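Local coordinates for leucine aminopeptidase 1 (Caenorhabditis elegans, PDB 2HC9), which removes N-terminal amino acids, preferably leucine, from peptides as a two-zinc aminopeptidase of the M17 family and probably acts as a digestive enzyme, at residues K26-F38 and V46-P60. The protein carries 1 engineered substitution. Residues are numbered along the deposited sequence; the frame is centred on the assembly and turned at random.
Sequences KSVLKNVTFEGKF and VTDGDSWNSMISRIP
Lys30 CA comes within 6.5 Å of Ile56 CA where helix 26-31 runs nearly antiparallel to helix 49-58, their short axes 10.1 Å apart at closest approach with a signed crossing angle of -158°; the loop that follows brings Phe34 beside Gly49. Both helices belong to the N-terminal domain, an alpha/beta fold on whose mixed sheet Leu29 packs against Leu74 and Phe114, and Ile59, just past helix 49-58, against Leu74. At one end Lys26 curls its ammonium group onto the C-terminal end of helix 49-58: NZ donates to Ile59 O (2.8 Å) and, from above the carbonyl plane, to Pro60 O (3.0 Å), while a water links it to Ile56 O and Ser57 O. At the other end an aromatic cluster forms round Trp52. Phe38 meets its six-membered ring edge-to-face, planes at 75°, with Ile56 CG1 over the opposite indole face. Phe34, centre of an inverse gamma turn, has CG anti to the backbone N (chi1 -158°), which lays its ring across the start of helix 49-58; CD2 lies 3.2 Å from Gly49 N, CE1 touches Val46 CG1 and CD1 touches Trp52 CB, the two rings near parallel but barely overlapping. With an alanine at Phe34, Val46 and Trp52 would probably lose their aromatic neighbour and a gap would open beside Gly49. Between these ends, one water accepts from Trp52 NE1 at 2.9 Å and also touches Leu29 O and Val32 O, each 2.6 Å from the water oxygen.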
# COMPACT_ATOMS: atom_id res chain seq x y z
N LYS A 26 32.71 -2.93 35.45
CA LYS A 26 32.50 -2.49 36.81
C LYS A 26 33.39 -3.25 37.80
O LYS A 26 34.01 -2.64 38.66
CB LYS A 26 31.01 -2.70 37.16
CG LYS A 26 30.56 -2.04 38.46
CD LYS A 26 30.68 -0.52 38.38
CE LYS A 26 30.46 0.12 39.73
NZ LYS A 26 29.08 -0.10 40.21
N SER A 27 33.49 -4.57 37.65
CA SER A 27 34.26 -5.37 38.58
C SER A 27 35.74 -5.03 38.49
O SER A 27 36.46 -5.07 39.50
CB SER A 27 34.05 -6.87 38.36
OG SER A 27 34.49 -7.26 37.05
N VAL A 28 36.21 -4.70 37.28
CA VAL A 28 37.62 -4.39 37.05
C VAL A 28 37.93 -2.99 37.62
O VAL A 28 38.88 -2.80 38.40
CB VAL A 28 37.99 -4.46 35.55
CG1 VAL A 28 39.42 -3.96 35.33
CG2 VAL A 28 37.81 -5.91 35.02
N LEU A 29 37.08 -2.03 37.24
CA LEU A 29 37.18 -0.66 37.76
C LEU A 29 37.17 -0.60 39.29
O LEU A 29 37.88 0.22 39.88
CB LEU A 29 36.06 0.23 37.20
CG LEU A 29 36.09 0.50 35.69
CD1 LEU A 29 34.86 1.31 35.25
CD2 LEU A 29 37.37 1.21 35.27
N LYS A 30 36.36 -1.46 39.92
CA LYS A 30 36.31 -1.53 41.39
C LYS A 30 37.69 -1.85 41.98
O LYS A 30 38.00 -1.43 43.10
CB LYS A 30 35.32 -2.61 41.83
CG LYS A 30 33.90 -2.14 41.99
CD LYS A 30 33.00 -3.27 42.54
CE LYS A 30 33.63 -3.95 43.77
NZ LYS A 30 32.62 -4.39 44.79
N ASN A 31 38.50 -2.59 41.25
CA ASN A 31 39.81 -3.01 41.75
C ASN A 31 40.97 -2.13 41.30
O ASN A 31 42.11 -2.35 41.72
CB ASN A 31 40.06 -4.47 41.43
CG ASN A 31 39.23 -5.40 42.30
OD1 ASN A 31 38.83 -6.47 41.87
ND2 ASN A 31 38.96 -4.97 43.52
N VAL A 32 40.69 -1.13 40.48
CA VAL A 32 41.74 -0.22 40.04
C VAL A 32 42.17 0.69 41.21
O VAL A 32 41.33 1.30 41.87
CB VAL A 32 41.29 0.62 38.82
CG1 VAL A 32 42.32 1.72 38.52
CG2 VAL A 32 41.11 -0.29 37.61
N THR A 33 43.48 0.76 41.46
CA THR A 33 44.04 1.70 42.44
C THR A 33 44.39 3.04 41.79
O THR A 33 45.08 3.07 40.76
CB THR A 33 45.30 1.10 43.12
OG1 THR A 33 44.97 -0.18 43.66
CG2 THR A 33 45.77 1.98 44.28
N PHE A 34 43.91 4.13 42.38
CA PHE A 34 44.28 5.48 41.96
C PHE A 34 45.72 5.79 42.40
O PHE A 34 45.94 6.43 43.42
CB PHE A 34 43.32 6.50 42.54
CG PHE A 34 43.27 7.81 41.80
CD1 PHE A 34 42.63 7.90 40.56
CD2 PHE A 34 43.85 8.96 42.33
CE1 PHE A 34 42.57 9.11 39.87
CE2 PHE A 34 43.80 10.18 41.65
CZ PHE A 34 43.16 10.26 40.42
N GLU A 35 46.69 5.33 41.61
CA GLU A 35 48.11 5.54 41.89
C GLU A 35 48.87 5.48 40.57
O GLU A 35 48.28 5.18 39.52
CB GLU A 35 48.62 4.46 42.85
CG GLU A 35 48.78 3.10 42.20
CD GLU A 35 49.12 2.02 43.20
OE1 GLU A 35 49.46 2.35 44.36
OE2 GLU A 35 49.02 0.83 42.83
N GLY A 36 50.17 5.78 40.60
CA GLY A 36 51.06 5.45 39.50
C GLY A 36 50.70 6.19 38.23
O GLY A 36 50.28 7.35 38.28
N LYS A 37 50.84 5.50 37.10
CA LYS A 37 50.62 6.10 35.78
C LYS A 37 49.15 6.48 35.57
O LYS A 37 48.85 7.48 34.92
CB LYS A 37 51.06 5.14 34.67
CG LYS A 37 52.44 4.56 34.88
CD LYS A 37 53.34 4.83 33.69
CE LYS A 37 53.97 6.22 33.76
NZ LYS A 37 54.76 6.54 32.55
N PHE A 38 48.25 5.67 36.13
CA PHE A 38 46.82 5.96 36.01
C PHE A 38 46.48 7.28 36.72
O PHE A 38 45.83 8.15 36.14
CB PHE A 38 45.98 4.80 36.57
CG PHE A 38 44.51 5.09 36.61
CD1 PHE A 38 43.85 5.52 35.45
CD2 PHE A 38 43.78 4.96 37.79
CE1 PHE A 38 42.48 5.80 35.47
CE2 PHE A 38 42.41 5.25 37.83
CZ PHE A 38 41.76 5.67 36.65
N VAL A 46 39.96 13.73 38.00
CA VAL A 46 39.52 13.11 39.25
C VAL A 46 40.44 13.54 40.42
O VAL A 46 41.66 13.41 40.33
CB VAL A 46 39.50 11.57 39.11
CG1 VAL A 46 39.06 10.91 40.41
CG2 VAL A 46 38.56 11.16 37.95
N THR A 47 39.83 14.06 41.49
CA THR A 47 40.57 14.79 42.52
C THR A 47 41.68 13.95 43.14
O THR A 47 42.86 14.31 43.07
CB THR A 47 39.64 15.30 43.63
OG1 THR A 47 38.64 16.14 43.05
CG2 THR A 47 40.43 16.12 44.67
N ASP A 48 41.29 12.83 43.73
CA ASP A 48 42.22 11.91 44.38
C ASP A 48 41.59 10.53 44.46
O ASP A 48 40.48 10.32 43.97
CB ASP A 48 42.56 12.40 45.80
CG ASP A 48 41.32 12.79 46.60
OD1 ASP A 48 40.29 12.08 46.55
OD2 ASP A 48 41.40 13.82 47.31
N GLY A 49 42.29 9.60 45.10
CA GLY A 49 41.79 8.26 45.34
C GLY A 49 40.43 8.13 46.00
O GLY A 49 39.64 7.26 45.62
N ASP A 50 40.15 8.97 47.00
CA ASP A 50 38.88 8.86 47.73
C ASP A 50 37.71 9.23 46.82
O ASP A 50 36.72 8.49 46.76
CB ASP A 50 38.86 9.77 48.97
CG ASP A 50 39.86 9.32 50.02
OD1 ASP A 50 39.97 8.10 50.25
OD2 ASP A 50 40.51 10.20 50.62
N SER A 51 37.86 10.35 46.13
CA SER A 51 36.86 10.80 45.16
C SER A 51 36.66 9.77 44.04
O SER A 51 35.52 9.48 43.67
CB SER A 51 37.22 12.17 44.61
OG SER A 51 38.36 12.08 43.77
N TRP A 52 37.76 9.22 43.52
CA TRP A 52 37.69 8.04 42.64
C TRP A 52 36.84 6.92 43.23
O TRP A 52 35.87 6.47 42.62
CB TRP A 52 39.07 7.52 42.24
CG TRP A 52 39.03 6.27 41.39
CD1 TRP A 52 39.28 4.99 41.80
CD2 TRP A 52 38.72 6.18 39.99
NE1 TRP A 52 39.15 4.11 40.75
CE2 TRP A 52 38.80 4.81 39.63
CE3 TRP A 52 38.36 7.12 39.01
CZ2 TRP A 52 38.54 4.36 38.32
CZ3 TRP A 52 38.12 6.67 37.71
CH2 TRP A 52 38.21 5.29 37.38
N ASN A 53 37.19 6.46 44.43
CA ASN A 53 36.48 5.35 45.04
C ASN A 53 35.02 5.66 45.32
O ASN A 53 34.14 4.82 45.12
CB ASN A 53 37.17 4.92 46.32
CG ASN A 53 38.55 4.35 46.06
OD1 ASN A 53 38.72 3.50 45.19
ND2 ASN A 53 39.53 4.83 46.81
N SER A 54 34.78 6.88 45.80
CA SER A 54 33.42 7.35 46.04
C SER A 54 32.58 7.26 44.76
O SER A 54 31.48 6.69 44.76
CB SER A 54 33.47 8.79 46.55
OG SER A 54 32.17 9.29 46.79
N MET A 55 33.11 7.78 43.65
CA MET A 55 32.42 7.71 42.36
C MET A 55 32.12 6.27 41.89
O MET A 55 30.98 5.95 41.54
CB MET A 55 33.21 8.47 41.29
CG MET A 55 32.55 8.42 39.91
SD MET A 55 33.46 9.37 38.70
CE MET A 55 35.00 8.43 38.69
N ILE A 56 33.14 5.41 41.90
CA ILE A 56 32.96 4.01 41.51
C ILE A 56 31.88 3.32 42.36
O ILE A 56 31.08 2.56 41.81
CB ILE A 56 34.32 3.23 41.52
CG1 ILE A 56 35.33 3.91 40.56
CG2 ILE A 56 34.11 1.76 41.11
CD1 ILE A 56 34.93 3.90 39.07
N SER A 57 31.85 3.60 43.66
CA SER A 57 30.73 3.15 44.53
C SER A 57 29.35 3.58 44.03
O SER A 57 28.43 2.77 44.01
CB SER A 57 30.91 3.62 45.98
OG SER A 57 32.20 3.33 46.48
N ARG A 58 29.20 4.85 43.64
CA ARG A 58 27.88 5.40 43.27
C ARG A 58 27.39 4.95 41.90
O ARG A 58 26.19 4.75 41.72
CB ARG A 58 27.89 6.92 43.29
CG ARG A 58 28.19 7.54 44.62
CD ARG A 58 26.93 7.87 45.36
NE ARG A 58 25.90 8.54 44.56
CZ ARG A 58 24.63 8.60 44.94
NH1 ARG A 58 24.27 8.02 46.09
NH2 ARG A 58 23.71 9.21 44.21
N ILE A 59 28.28 4.83 40.92
CA ILE A 59 27.81 4.64 39.55
C ILE A 59 27.20 3.25 39.40
O ILE A 59 27.60 2.32 40.11
CB ILE A 59 28.91 4.90 38.48
CG1 ILE A 59 30.06 3.91 38.61
CG2 ILE A 59 29.37 6.37 38.50
CD1 ILE A 59 31.30 4.37 37.93
N PRO A 60 26.19 3.13 38.53
CA PRO A 60 25.44 1.87 38.40
C PRO A 60 26.26 0.71 37.83
O PRO A 60 27.49 0.78 37.77
CB PRO A 60 24.30 2.25 37.45
CG PRO A 60 24.81 3.41 36.69
CD PRO A 60 25.64 4.18 37.64
O HOH W 1 29.20 0.66 42.81
O HOH W 2 38.72 1.47 41.95
O HOH W 3 37.28 1.79 44.22
O HOH W 4 42.05 4.08 44.60